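Local coordinates for protein endolysin (Clostridium phage phiCD27, PDB 3QAY) that probably cleaves the amide bond between N-acetylmuramic acid and L-alanine in the cell wall of Clostridium difficile, as a zinc-dependent endolysin amidase, at residues Arg111-Leu116 and Leu169-Val174. Residues are numbered along the deposited sequence; the frame is centred on the assembly and turned at random.
Sequences RICDKL and LIVEGV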
loop_
_atom_site.group_PDB
_atom_site.type_symbol
_atom_site.label_atom_id
_atom_site.label_comp_id
_atom_site.label_asym_id
_atom_site.label_seq_id
_atom_site.Cartn_x
_atom_site.Cartn_y
_atom_site.Cartn_z
ATOM N N ARG A 111 7.306 -9.566 7.434
ATOM C CA ARG A 111 7.829 -10.215 6.242
ATOM C C ARG A 111 7.914 -9.241 5.063
ATOM O O ARG A 111 8.913 -9.227 4.350
ATOM C CB ARG A 111 6.992 -11.444 5.883
ATOM C CG ARG A 111 7.086 -12.576 6.909
ATOM C CD ARG A 111 6.532 -13.888 6.348
ATOM N NE ARG A 111 5.173 -13.726 5.816
ATOM C CZ ARG A 111 4.045 -14.037 6.457
ATOM N NH1 ARG A 111 4.065 -14.556 7.685
ATOM N NH2 ARG A 111 2.877 -13.839 5.855
ATOM N N ILE A 112 6.885 -8.421 4.870
ATOM C CA ILE A 112 6.922 -7.378 3.839
ATOM C C ILE A 112 8.113 -6.447 4.074
ATOM O O ILE A 112 8.885 -6.157 3.158
ATOM C CB ILE A 112 5.636 -6.539 3.821
ATOM C CG1 ILE A 112 4.449 -7.375 3.346
ATOM C CG2 ILE A 112 5.806 -5.331 2.913
ATOM C CD1 ILE A 112 3.120 -6.756 3.653
ATOM N N CYS A 113 8.259 -5.995 5.317
ATOM C CA CYS A 113 9.365 -5.127 5.701
ATOM C C CYS A 113 10.735 -5.743 5.428
ATOM O O CYS A 113 11.625 -5.069 4.909
ATOM C CB CYS A 113 9.249 -4.748 7.173
ATOM S SG CYS A 113 8.102 -3.401 7.434
ATOM N N ASP A 114 10.898 -7.018 5.774
ATOM C CA ASP A 114 12.162 -7.707 5.522
ATOM C C ASP A 114 12.465 -7.788 4.031
ATOM O O ASP A 114 13.611 -7.591 3.622
ATOM C CB ASP A 114 12.165 -9.107 6.139
ATOM C CG ASP A 114 12.433 -9.089 7.629
ATOM O OD1 ASP A 114 12.993 -8.095 8.136
ATOM O OD2 ASP A 114 12.090 -10.084 8.297
ATOM N N LYS A 115 11.441 -8.070 3.224
ATOM C CA LYS A 115 11.618 -8.163 1.774
ATOM C C LYS A 115 11.970 -6.814 1.151
ATOM O O LYS A 115 12.966 -6.694 0.445
ATOM C CB LYS A 115 10.374 -8.780 1.114
ATOM C CG LYS A 115 10.329 -10.301 1.224
ATOM C CD LYS A 115 11.449 -10.945 0.413
ATOM C CE LYS A 115 11.500 -12.442 0.599
ATOM N NZ LYS A 115 12.458 -13.073 -0.348
ATOM N N LEU A 116 11.165 -5.795 1.428
ATOM C CA LEU A 116 11.505 -4.441 0.999
ATOM C C LEU A 116 12.877 -4.031 1.547
ATOM O O LEU A 116 13.627 -3.339 0.868
ATOM C CB LEU A 116 10.422 -3.440 1.429
ATOM C CG LEU A 116 9.101 -3.556 0.655
ATOM C CD1 LEU A 116 7.991 -2.761 1.336
ATOM C CD2 LEU A 116 9.263 -3.097 -0.783
ATOM N N LEU A 169 8.487 -8.163 -4.140
ATOM C CA LEU A 169 8.957 -8.144 -2.748
ATOM C C LEU A 169 7.783 -8.160 -1.766
ATOM O O LEU A 169 7.808 -8.876 -0.763
ATOM C CB LEU A 169 9.859 -6.932 -2.492
ATOM C CG LEU A 169 11.236 -6.957 -3.170
ATOM C CD1 LEU A 169 11.998 -5.654 -2.912
ATOM C CD2 LEU A 169 12.045 -8.153 -2.685
ATOM N N ILE A 170 6.750 -7.388 -2.081
ATOM C CA ILE A 170 5.540 -7.345 -1.265
ATOM C C ILE A 170 4.823 -8.685 -1.277
ATOM O O ILE A 170 4.381 -9.161 -0.238
ATOM C CB ILE A 170 4.553 -6.279 -1.766
ATOM C CG1 ILE A 170 5.125 -4.873 -1.547
ATOM C CG2 ILE A 170 3.205 -6.444 -1.063
ATOM C CD1 ILE A 170 4.281 -3.746 -2.127
ATOM N N VAL A 171 4.703 -9.282 -2.458
ATOM C CA VAL A 171 4.017 -10.563 -2.608
ATOM C C VAL A 171 4.783 -11.693 -1.903
ATOM O O VAL A 171 4.189 -12.496 -1.176
ATOM C CB VAL A 171 3.797 -10.905 -4.093
ATOM C CG1 VAL A 171 3.183 -12.297 -4.247
ATOM C CG2 VAL A 171 2.911 -9.851 -4.747
ATOM N N GLU A 172 6.097 -11.748 -2.100
ATOM C CA GLU A 172 6.926 -12.737 -1.400
ATOM C C GLU A 172 6.743 -12.631 0.111
ATOM O O GLU A 172 6.630 -13.649 0.806
ATOM C CB GLU A 172 8.403 -12.586 -1.767
ATOM C CG GLU A 172 8.742 -13.097 -3.156
ATOM C CD GLU A 172 10.237 -13.137 -3.433
ATOM O OE1 GLU A 172 11.009 -12.432 -2.745
ATOM O OE2 GLU A 172 10.638 -13.879 -4.350
ATOM N N GLY A 173 6.705 -11.395 0.608
ATOM C CA GLY A 173 6.485 -11.124 2.021
ATOM C C GLY A 173 5.135 -11.605 2.512
ATOM O O GLY A 173 5.057 -12.339 3.488
ATOM N N VAL A 174 4.068 -11.191 1.839
ATOM C CA VAL A 174 2.710 -11.583 2.247
ATOM C C VAL A 174 2.541 -13.104 2.194
ATOM O O VAL A 174 2.037 -13.717 3.137
ATOM C CB VAL A 174 1.642 -10.880 1.383
ATOM C CG1 VAL A 174 0.261 -11.473 1.620
ATOM C CG2 VAL A 174 1.642 -9.376 1.668
#
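Arg-111 NE donates a nearly straight hydrogen bond to Gly-173 O, 2.7 Å away, with the oxygen close to the guanidinium plane. Arg-111 NH2 reaches Val-174 O at 2.8 Å, less cleanly: the N-H...O angle falls to 143° and the donor stands above the carbonyl plane. The bend at chi3 (-53°) turns the guanidinium so that one edge faces both carbonyls, which lie near the C-terminal end of helix 152-175. Two bonds to successive oxygens fix the rotation of the group.

Beside this grip the helices meet at Gly-173, whose CA is 4.2 Å from that of Ile-112. With no side chain on Gly-173, its CA faces the Ile-112 backbone directly, and the segment axes, 142° apart in direction, come within 7.6 Å. One turn further along helix 103-116, Lys-115 lays CB and CG against Leu-169 O. Its chain then bends at chi2 and crosses Glu-172 at about a right angle. Lys-115 NZ forms a salt bridge with Glu-172 OE1 at 2.9 Å, arriving from above the carboxylate plane. Asn-178 OD1 also takes a hydrogen bond from NZ, while OE2 accepts one from the backbone N of Ile-179, so the ion pair is tied to the C-terminal tail.

On the sheet side, Ile-112 and Leu-116 touch strand 96-100. Ile-112 and Val-174 run side by side, Ile-112 CD1 against Val-174 CG2 at 3.6 Å, and Leu-116 CD2 lies 4.2 Å from Leu-169 CB. Leu-169 spreads both methyls over Lys-115 O. The contact thus joins two helices of the amidase alpha/beta fold well away from the zinc, and the positive guanidinium probably offsets the partial negative charge of the helix end whose carbonyls it binds.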